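Local coordinates for salmonella typhimurium DB7155 bacteriophage DET7 tailspike (Bacteriophage, PDB 2V5I), which binds and probably hydrolyses the O-antigen of its Salmonella host, serving as the trimeric, beta-helical receptor-binding tailspike of the phage, at residues A[72-78]-A[155-161]; A[80-86]-A[164-168]; A[190-196]-A[218-224]. All coordinates share one frame; numbering follows the deposited sequence. Where two conformers were deposited one is given.

Overall arrangement
From the N terminus, the chain lays down 72-78, rounds a turn and runs on through 80-86, then makes a long excursion of mixed helix and strand. On its return, 155-161 pairs with 72-78, closing contact 1, and after a short connection 164-168 pairs with 80-86, closing contact 2. These two contacts cross along the chain and touch in space: Ile160 packs on Ile86 and Ile168, joining two walls of one right-handed parallel beta-helix. Contact 3 follows in series: after a circuit of 21 residues that takes in strand 202-205, 218-224 pairs with 190-196, joining successive coils at a corner and the wall beyond it. Its centre lies about 18 Å from that of contact 1.

Contact 1 of 3, residues A[72-78]-A[155-161]; sequences DGALIFN and AATLDIR
Leu158 sets its CD1 methyl over the middle of the Phe77 ring, 3.8 Å from the centroid and 9° off the ring normal, where two successive rungs of a right-handed parallel beta-helix stack. On this inward face of strands 73-78 and 156-161 the packing is tight. Leu158 CG stands anti to its backbone N (chi1 -170°), which leans the methyl across to the partner strand. Leu75 runs alongside, pointing the same way, with its CD2 4.1 Å from Leu158 CD1. Beyond the ring, Phe77 CB and Ile160 CG1 meet at 4.3 Å. Ile86 and Met91, from strand 85-92 on another wall of the coil, pack against this apolar layer, and Phe56 meets the Phe77 ring at an inclined angle. Six backbone hydrogen bonds zip the rungs together, from Gly73 N to Ala155 O at one end to Arg161 N to Phe77 O at the other.

The outward face is mixed, and water reaches it at the Asn78 and Arg161 end. Here Arg161, extended from CG to NE, lies back along its own strand and grips Asp159 side-on: NE binds OD1, and NH2 binds OD2 at 2.8 Å. Both oxygens are met from above the carboxylate plane, while the bonds stay within the guanidinium plane. Arg181, on the next rung, makes a second salt bridge to OD2. Ile76 covers one face of the guanidinium, its CG2 3.5 Å from Arg161 NE and its CD1 3.5 Å from Arg161 NH2. Asn78 lies beside the arginine with its amide turned 70° from the guanidinium plane, and water joins the two: one molecule donates to Asn78 OD1 and accepts from Arg161 NH1, each at 3.0 Å.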
loop_
_atom_site.group_PDB
_atom_site.type_symbol
_atom_site.label_atom_id
_atom_site.label_comp_id
_atom_site.label_asym_id
_atom_site.label_seq_id
_atom_site.Cartn_x
_atom_site.Cartn_y
_atom_site.Cartn_z
ATOM N N ASP A 72 12.772 -24.188 32.678
ATOM C CA ASP A 72 12.544 -22.838 33.144
ATOM C C ASP A 72 13.893 -22.158 33.088
ATOM O O ASP A 72 14.883 -22.723 33.541
ATOM C CB ASP A 72 12.020 -22.788 34.573
ATOM C CG ASP A 72 10.624 -23.299 34.720
ATOM O OD1 ASP A 72 9.864 -23.299 33.731
ATOM O OD2 ASP A 72 10.259 -23.751 35.861
ATOM N N GLY A 73 13.971 -20.959 32.536
ATOM C CA GLY A 73 15.259 -20.253 32.492
ATOM C C GLY A 73 15.904 -20.309 31.117
ATOM O O GLY A 73 15.256 -20.641 30.136
ATOM N N ALA A 74 17.226 -20.128 31.082
ATOM C CA ALA A 74 17.935 -19.949 29.825
ATOM C C ALA A 74 18.760 -21.189 29.449
ATOM O O ALA A 74 19.472 -21.784 30.304
ATOM C CB ALA A 74 18.866 -18.737 29.923
ATOM N N LEU A 75 18.622 -21.601 28.186
ATOM C CA LEU A 75 19.511 -22.546 27.533
ATOM C C LEU A 75 20.436 -21.701 26.679
ATOM O O LEU A 75 19.974 -20.967 25.811
ATOM C CB LEU A 75 18.700 -23.521 26.694
ATOM C CG LEU A 75 19.456 -24.555 25.886
ATOM C CD1 LEU A 75 20.388 -25.413 26.802
ATOM C CD2 LEU A 75 18.513 -25.400 25.067
ATOM N N ILE A 76 21.740 -21.725 26.987
ATOM C CA ILE A 76 22.724 -20.773 26.433
ATOM C C ILE A 76 23.618 -21.441 25.402
ATOM O O ILE A 76 24.278 -22.418 25.717
ATOM C CB ILE A 76 23.605 -20.156 27.546
ATOM C CG1 ILE A 76 22.722 -19.474 28.582
ATOM C CG2 ILE A 76 24.681 -19.210 26.931
ATOM C CD1 ILE A 76 23.421 -19.191 29.909
ATOM N N PHE A 77 23.668 -20.853 24.201
ATOM C CA PHE A 77 24.471 -21.371 23.080
ATOM C C PHE A 77 25.620 -20.390 22.817
ATOM O O PHE A 77 25.416 -19.258 22.324
ATOM C CB PHE A 77 23.649 -21.502 21.785
ATOM C CG PHE A 77 22.678 -22.692 21.725
ATOM C CD1 PHE A 77 22.433 -23.514 22.813
ATOM C CD2 PHE A 77 22.006 -22.982 20.535
ATOM C CE1 PHE A 77 21.543 -24.611 22.685
ATOM C CE2 PHE A 77 21.166 -24.037 20.407
ATOM C CZ PHE A 77 20.910 -24.854 21.484
ATOM N N ASN A 78 26.857 -20.843 23.129
ATOM C CA ASN A 78 28.083 -20.077 22.961
ATOM C C ASN A 78 28.929 -20.580 21.823
ATOM O O ASN A 78 28.922 -21.776 21.498
ATOM C CB ASN A 78 28.942 -20.215 24.232
ATOM C CG ASN A 78 28.296 -19.622 25.461
ATOM O OD1 ASN A 78 27.983 -18.452 25.497
ATOM N ND2 ASN A 78 28.103 -20.449 26.493
ATOM N N ALA A 155 9.906 -18.260 31.763
ATOM C CA ALA A 155 10.090 -18.363 30.312
ATOM C C ALA A 155 11.116 -19.407 30.051
ATOM O O ALA A 155 12.083 -19.554 30.848
ATOM C CB ALA A 155 10.516 -17.061 29.726
ATOM N N ALA A 156 10.943 -20.169 28.984
ATOM C CA ALA A 156 12.031 -21.001 28.444
ATOM C C ALA A 156 12.754 -20.174 27.373
ATOM O O ALA A 156 12.192 -19.962 26.333
ATOM C CB ALA A 156 11.507 -22.243 27.784
ATOM N N THR A 157 13.984 -19.782 27.662
ATOM C CA THR A 157 14.723 -18.851 26.801
ATOM C C THR A 157 15.852 -19.582 26.077
ATOM O O THR A 157 16.707 -20.201 26.719
ATOM C CB THR A 157 15.309 -17.678 27.600
ATOM O OG1 THR A 157 14.251 -16.959 28.236
ATOM C CG2 THR A 157 16.099 -16.714 26.645
ATOM N N LEU A 158 15.866 -19.445 24.749
ATOM C CA LEU A 158 17.064 -19.786 23.958
ATOM C C LEU A 158 17.928 -18.540 23.841
ATOM O O LEU A 158 17.523 -17.571 23.231
ATOM C CB LEU A 158 16.741 -20.356 22.571
ATOM C CG LEU A 158 17.967 -20.920 21.856
ATOM C CD1 LEU A 158 18.591 -22.056 22.616
ATOM C CD2 LEU A 158 17.525 -21.374 20.496
ATOM N N ASP A 159 19.125 -18.573 24.432
ATOM C CA ASP A 159 20.006 -17.391 24.600
ATOM C C ASP A 159 21.235 -17.659 23.723
ATOM O O ASP A 159 22.115 -18.431 24.091
ATOM C CB ASP A 159 20.333 -17.218 26.104
ATOM C CG ASP A 159 21.202 -16.025 26.421
ATOM O OD1 ASP A 159 21.914 -15.530 25.519
ATOM O OD2 ASP A 159 21.157 -15.581 27.617
ATOM N N ILE A 160 21.298 -16.993 22.572
ATOM C CA ILE A 160 22.422 -17.131 21.633
ATOM C C ILE A 160 23.363 -15.952 21.830
ATOM O O ILE A 160 22.950 -14.801 21.800
ATOM C CB ILE A 160 21.889 -17.229 20.205
ATOM C CG1 ILE A 160 21.107 -18.560 20.065
ATOM C CG2 ILE A 160 23.054 -17.157 19.219
ATOM C CD1 ILE A 160 20.487 -18.728 18.781
ATOM N N ARG A 161 24.645 -16.239 22.110
ATOM C CA ARG A 161 25.583 -15.216 22.570
ATOM C C ARG A 161 26.730 -14.964 21.591
ATOM O O ARG A 161 27.333 -15.900 21.073
ATOM C CB ARG A 161 26.174 -15.653 23.918
ATOM C CG ARG A 161 25.127 -15.623 24.942
ATOM C CD ARG A 161 25.611 -15.726 26.292
ATOM N NE ARG A 161 24.480 -15.682 27.186
ATOM C CZ ARG A 161 24.566 -15.804 28.508
ATOM N NH1 ARG A 161 25.765 -15.962 29.077
ATOM N NH2 ARG A 161 23.456 -15.771 29.253
HETATM O O HOH W 1 26.874 -18.470 19.938
HETATM O O HOH W 2 28.445 -16.557 27.835
#

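Contact 2 of 3, residues A[80-86]-A[164-168]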
loop_
_atom_site.group_PDB
_atom_site.type_symbol
_atom_site.label_atom_id
_atom_site.label_comp_id
_atom_site.label_asym_id
_atom_site.label_seq_id
_atom_site.Cartn_x
_atom_site.Cartn_y
_atom_site.Cartn_z
ATOM N N MET A 80 28.790 -20.365 18.552
ATOM C CA MET A 80 28.280 -20.854 17.271
ATOM C C MET A 80 29.058 -20.261 16.115
ATOM O O MET A 80 29.332 -19.070 16.085
ATOM C CB MET A 80 26.813 -20.503 17.090
ATOM C CG MET A 80 25.893 -21.114 18.187
ATOM S SD MET A 80 24.111 -20.991 17.839
ATOM C CE MET A 80 23.959 -22.288 16.641
ATOM N N GLY A 81 29.344 -21.101 15.122
ATOM C CA GLY A 81 30.028 -20.626 13.929
ATOM C C GLY A 81 29.122 -19.846 13.029
ATOM O O GLY A 81 27.898 -20.028 13.015
ATOM N N PRO A 82 29.702 -18.962 12.236
ATOM C CA PRO A 82 28.886 -18.134 11.399
ATOM C C PRO A 82 28.235 -18.907 10.315
ATOM O O PRO A 82 28.890 -19.736 9.692
ATOM C CB PRO A 82 29.879 -17.115 10.827
ATOM C CG PRO A 82 31.212 -17.761 10.983
ATOM C CD PRO A 82 31.137 -18.680 12.132
ATOM N N GLY A 83 26.957 -18.622 10.068
ATOM C CA GLY A 83 26.231 -19.368 9.063
ATOM C C GLY A 83 25.494 -20.565 9.619
ATOM O O GLY A 83 24.904 -21.306 8.886
ATOM N N SER A 84 25.562 -20.771 10.928
ATOM C CA SER A 84 24.810 -21.869 11.514
ATOM C C SER A 84 23.291 -21.636 11.307
ATOM O O SER A 84 22.852 -20.498 11.296
ATOM C CB SER A 84 25.118 -22.004 13.014
ATOM O OG SER A 84 26.484 -22.407 13.242
ATOM N N VAL A 85 22.515 -22.719 11.337
ATOM C CA VAL A 85 21.043 -22.645 11.139
ATOM C C VAL A 85 20.411 -23.521 12.189
ATOM O O VAL A 85 20.859 -24.630 12.379
ATOM C CB VAL A 85 20.631 -23.116 9.739
ATOM C CG1 VAL A 85 19.128 -23.196 9.605
ATOM C CG2 VAL A 85 21.213 -22.154 8.706
ATOM N N ILE A 86 19.352 -23.030 12.807
ATOM C CA ILE A 86 18.536 -23.821 13.749
ATOM C C ILE A 86 17.136 -23.934 13.178
ATOM O O ILE A 86 16.421 -22.935 13.092
ATOM C CB ILE A 86 18.501 -23.133 15.170
ATOM C CG1 ILE A 86 19.946 -22.855 15.654
ATOM C CG2 ILE A 86 17.810 -24.035 16.141
ATOM C CD1 ILE A 86 20.005 -22.072 17.000
ATOM N N SER A 164 27.381 -14.434 14.754
ATOM C CA SER A 164 27.214 -13.673 13.521
ATOM C C SER A 164 26.569 -14.583 12.490
ATOM O O SER A 164 26.978 -15.751 12.353
ATOM C CB SER A 164 28.590 -13.197 13.051
ATOM O OG SER A 164 28.495 -12.684 11.762
ATOM N N ARG A 165 25.577 -14.074 11.748
ATOM C CA ARG A 165 24.955 -14.808 10.625
ATOM C C ARG A 165 24.384 -16.151 11.050
ATOM O O ARG A 165 24.665 -17.200 10.421
ATOM C CB ARG A 165 25.975 -15.009 9.472
ATOM C CG ARG A 165 26.684 -13.763 9.018
ATOM C CD ARG A 165 26.249 -13.223 7.678
ATOM N NE ARG A 165 27.081 -12.047 7.340
ATOM C CZ ARG A 165 26.730 -11.019 6.559
ATOM N NH1 ARG A 165 25.542 -10.960 5.975
ATOM N NH2 ARG A 165 27.592 -10.027 6.365
ATOM N N VAL A 166 23.713 -16.169 12.175
ATOM C CA VAL A 166 22.985 -17.345 12.626
ATOM C C VAL A 166 21.535 -17.087 12.316
ATOM O O VAL A 166 21.030 -15.989 12.579
ATOM C CB VAL A 166 23.208 -17.643 14.093
ATOM C CG1 VAL A 166 22.235 -18.744 14.634
ATOM C CG2 VAL A 166 24.647 -17.991 14.340
ATOM N N GLU A 167 20.883 -18.094 11.741
ATOM C CA GLU A 167 19.433 -18.016 11.408
ATOM C C GLU A 167 18.655 -19.048 12.190
ATOM O O GLU A 167 19.073 -20.203 12.246
ATOM C CB GLU A 167 19.212 -18.329 9.951
ATOM C CG GLU A 167 19.593 -17.188 9.047
ATOM C CD GLU A 167 18.869 -17.249 7.691
ATOM O OE1 GLU A 167 18.166 -18.245 7.414
ATOM O OE2 GLU A 167 19.020 -16.297 6.890
ATOM N N ILE A 168 17.517 -18.634 12.731
ATOM C CA ILE A 168 16.534 -19.549 13.348
ATOM C C ILE A 168 15.331 -19.542 12.413
ATOM O O ILE A 168 14.899 -18.465 11.988
ATOM C CB ILE A 168 16.095 -19.020 14.738
ATOM C CG1 ILE A 168 17.248 -19.142 15.725
ATOM C CG2 ILE A 168 14.893 -19.806 15.215
ATOM C CD1 ILE A 168 16.931 -18.666 17.122
HETATM O O HOH W 3 29.107 -16.736 14.629
HETATM O O HOH W 4 22.890 -18.785 8.764
#
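Ile86 and Ile168 point into the coil from neighbouring strands, Ile86 CB meeting Ile168 CG1 at 4.2 Å. Ile168 also packs on Tyr178 and Phe180 of strand 176-181. Val85 and Glu167 take the opposite face, where the valine packs on Gln88 of the second subunit and the glutamate OE1 forms a salt bridge with Arg169. Val166 turns its two methyls to different neighbours: CG1 lies against Ser84 O, whereas CG2, anti to the carbonyl carbon, sits 4.3 Å from Met80 CB and 4.3 Å from Ser84 CB.

Beside Val166, the chain folds through a type II turn from Gly81 to Ser84. Ser84 holds it with two bonds to Gly81 O, from OG at 2.8 Å and from the backbone N at 3.2 Å, both arriving from the same face of the carbonyl. Across the contact, Gly83 N makes a bent, weak bond to Arg165 O (2.7 Å, 130°), and one water donates to both Ser84 O and Arg165 O. Arg165 bends at chi2 (-107°) and carries its guanidinium off to a salt bridge with Asp192 of the second subunit. Farther along, Glu167 N to Ser84 O and Ile86 N to Glu167 O restore regular parallel pairing. A type II turn beside the neighbouring loop, leading into parallel strands, is in keeping with a junction between walls in the right-handed beta-helix of P22-type tailspikes.

Contact 3 of 3, residues A[190-196]-A[218-224]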
loop_
_atom_site.group_PDB
_atom_site.type_symbol
_atom_site.label_atom_id
_atom_site.label_comp_id
_atom_site.label_asym_id
_atom_site.label_seq_id
_atom_site.Cartn_x
_atom_site.Cartn_y
_atom_site.Cartn_z
ATOM N N ASP A 190 10.131 -16.802 9.707
ATOM C CA ASP A 190 8.908 -17.628 9.652
ATOM C C ASP A 190 8.509 -18.308 10.973
ATOM O O ASP A 190 8.062 -19.463 10.997
ATOM C CB ASP A 190 9.037 -18.673 8.537
ATOM C CG ASP A 190 9.228 -18.031 7.157
ATOM O OD1 ASP A 190 8.785 -16.873 6.949
ATOM O OD2 ASP A 190 9.867 -18.691 6.285
ATOM N N SER A 191 8.543 -17.505 12.049
ATOM C CA SER A 191 8.115 -18.008 13.362
ATOM C C SER A 191 6.709 -18.550 13.324
ATOM O O SER A 191 5.817 -17.980 12.719
ATOM C CB SER A 191 8.196 -16.881 14.373
ATOM O OG SER A 191 9.588 -16.472 14.515
ATOM N N ASP A 192 6.530 -19.672 14.001
ATOM C CA ASP A 192 5.327 -20.470 13.927
ATOM C C ASP A 192 4.403 -20.242 15.118
ATOM O O ASP A 192 4.120 -21.164 15.899
ATOM C CB ASP A 192 5.752 -21.926 13.890
ATOM C CG ASP A 192 4.609 -22.836 13.587
ATOM O OD1 ASP A 192 3.576 -22.347 13.049
ATOM O OD2 ASP A 192 4.746 -24.064 13.871
ATOM N N SER A 193 3.938 -18.999 15.276
ATOM C CA SER A 193 2.973 -18.636 16.337
ATOM C C SER A 193 3.520 -18.992 17.710
ATOM O O SER A 193 2.911 -19.723 18.512
ATOM C CB SER A 193 1.589 -19.268 16.094
ATOM O OG SER A 193 1.054 -18.701 14.902
ATOM N N ILE A 194 4.730 -18.516 17.959
ATOM C CA ILE A 194 5.405 -18.721 19.222
ATOM C C ILE A 194 4.525 -18.124 20.327
ATOM O O ILE A 194 4.149 -16.955 20.250
ATOM C CB ILE A 194 6.753 -18.019 19.247
ATOM C CG1 ILE A 194 7.689 -18.520 18.148
ATOM C CG2 ILE A 194 7.441 -18.229 20.617
ATOM C CD1 ILE A 194 8.911 -17.614 17.891
ATOM N N ILE A 195 4.184 -18.914 21.362
ATOM C CA ILE A 195 3.488 -18.362 22.491
ATOM C C ILE A 195 4.536 -17.853 23.489
ATOM O O ILE A 195 5.314 -18.627 24.067
ATOM C CB ILE A 195 2.602 -19.413 23.233
ATOM C CG1 ILE A 195 1.580 -20.067 22.327
ATOM C CG2 ILE A 195 1.935 -18.798 24.436
ATOM C CD1 ILE A 195 0.874 -19.178 21.532
ATOM N N GLY A 196 4.574 -16.531 23.683
ATOM C CA GLY A 196 5.499 -15.917 24.625
ATOM C C GLY A 196 5.318 -16.208 26.099
ATOM O O GLY A 196 4.262 -16.605 26.505
ATOM N N ILE A 218 11.840 -11.812 10.149
ATOM C CA ILE A 218 11.248 -11.834 8.801
ATOM C C ILE A 218 10.140 -12.909 8.748
ATOM O O ILE A 218 10.420 -14.086 8.973
ATOM C CB ILE A 218 12.245 -11.984 7.691
ATOM C CG1 ILE A 218 13.334 -10.911 7.810
ATOM C CG2 ILE A 218 11.560 -11.791 6.337
ATOM C CD1 ILE A 218 14.516 -11.181 6.820
ATOM N N GLY A 219 8.932 -12.502 8.463
ATOM C CA GLY A 219 7.822 -13.406 8.351
ATOM C C GLY A 219 7.340 -13.994 9.672
ATOM O O GLY A 219 7.911 -13.726 10.732
ATOM N N GLY A 220 6.247 -14.709 9.589
ATOM C CA GLY A 220 5.781 -15.485 10.728
ATOM C C GLY A 220 5.034 -14.641 11.760
ATOM O O GLY A 220 4.587 -13.546 11.455
ATOM N N ARG A 221 4.768 -15.260 12.912
ATOM C CA ARG A 221 3.904 -14.687 13.924
ATOM C C ARG A 221 4.340 -15.074 15.322
ATOM O O ARG A 221 4.933 -16.134 15.552
ATOM C CB ARG A 221 2.502 -15.323 13.813
ATOM C CG ARG A 221 1.874 -15.491 12.515
ATOM C CD ARG A 221 0.696 -16.520 12.565
ATOM N NE ARG A 221 -0.286 -16.134 13.569
ATOM C CZ ARG A 221 -1.277 -15.256 13.394
ATOM N NH1 ARG A 221 -1.403 -14.580 12.248
ATOM N NH2 ARG A 221 -2.083 -14.946 14.416
ATOM N N VAL A 222 4.018 -14.174 16.250
ATOM C CA VAL A 222 4.150 -14.388 17.681
ATOM C C VAL A 222 2.849 -14.016 18.411
ATOM O O VAL A 222 2.122 -13.174 17.967
ATOM C CB VAL A 222 5.354 -13.632 18.258
ATOM C CG1 VAL A 222 6.655 -14.089 17.588
ATOM C CG2 VAL A 222 5.228 -12.154 18.127
ATOM N N HIS A 223 2.579 -14.742 19.510
ATOM C CA HIS A 223 1.325 -14.627 20.290
ATOM C C HIS A 223 1.607 -14.432 21.798
ATOM O O HIS A 223 2.564 -15.024 22.355
ATOM C CB HIS A 223 0.491 -15.903 20.193
ATOM C CG HIS A 223 -0.132 -16.178 18.858
ATOM N ND1 HIS A 223 -1.050 -17.186 18.694
ATOM C CD2 HIS A 223 -0.003 -15.575 17.639
ATOM C CE1 HIS A 223 -1.465 -17.208 17.431
ATOM N NE2 HIS A 223 -0.863 -16.228 16.772
ATOM N N TYR A 224 0.781 -13.593 22.431
ATOM C CA TYR A 224 0.823 -13.380 23.883
ATOM C C TYR A 224 2.225 -12.871 24.318
ATOM O O TYR A 224 2.774 -11.980 23.643
ATOM C CB TYR A 224 0.343 -14.667 24.633
ATOM C CG TYR A 224 -1.117 -14.961 24.373
ATOM C CD1 TYR A 224 -2.085 -14.141 24.843
ATOM C CD2 TYR A 224 -1.520 -16.101 23.640
ATOM C CE1 TYR A 224 -3.459 -14.403 24.607
ATOM C CE2 TYR A 224 -2.855 -16.363 23.408
ATOM C CZ TYR A 224 -3.800 -15.520 23.852
ATOM O OH TYR A 224 -5.146 -15.760 23.593
HETATM O O HOH W 5 9.886 -14.742 12.345
#
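Ser193 rests its CB over one face of the His223 imidazole, 4.0 Å from the ring centroid, and offers its OG to Arg221 NE in a weak bond of 3.2 Å. Bent at chi3 (56°), the arginine brings NE and NH2 side-on to the histidine, both donating to NE2, with NH2 the nearer at 2.9 Å; this two-point grip should limit ring rotation. Ile195 crosses beside it, its CD1 3.6 Å from His223 CB. On the other face of the strands Ile194 and Val222 point the same way, with CD1 of the first 4.2 Å from CG1 of the second.

Backbone bonds between two successive coils of the parallel beta-helix set this spacing: His223 N to Ile194 O and Gly196 N to His223 O are each 2.8 Å. Both coils round a corner, at Asp190 and at Gly219. Nearby, Arg221 N bonds to Ser191 O, and a water bridges Ser191 N and Gly219 O. Gly220, lacking a CB, lets its CA come within 3.9 Å of Asp190 CA. From the third subunit, Ser240 O accepts from Arg221 NH2, and Lys187 joins Arg165 in salt-bridging Asp192.

Past the corner the strand is flanked by 220-224 and, through backbone bonds of Asp192 and Ile195, by Ala171, Gly173 and Ala176 of the preceding coil; 220-224 pairs in turn with 249-251, where Trp251 meets the His223 and Tyr224 rings edge-to-face.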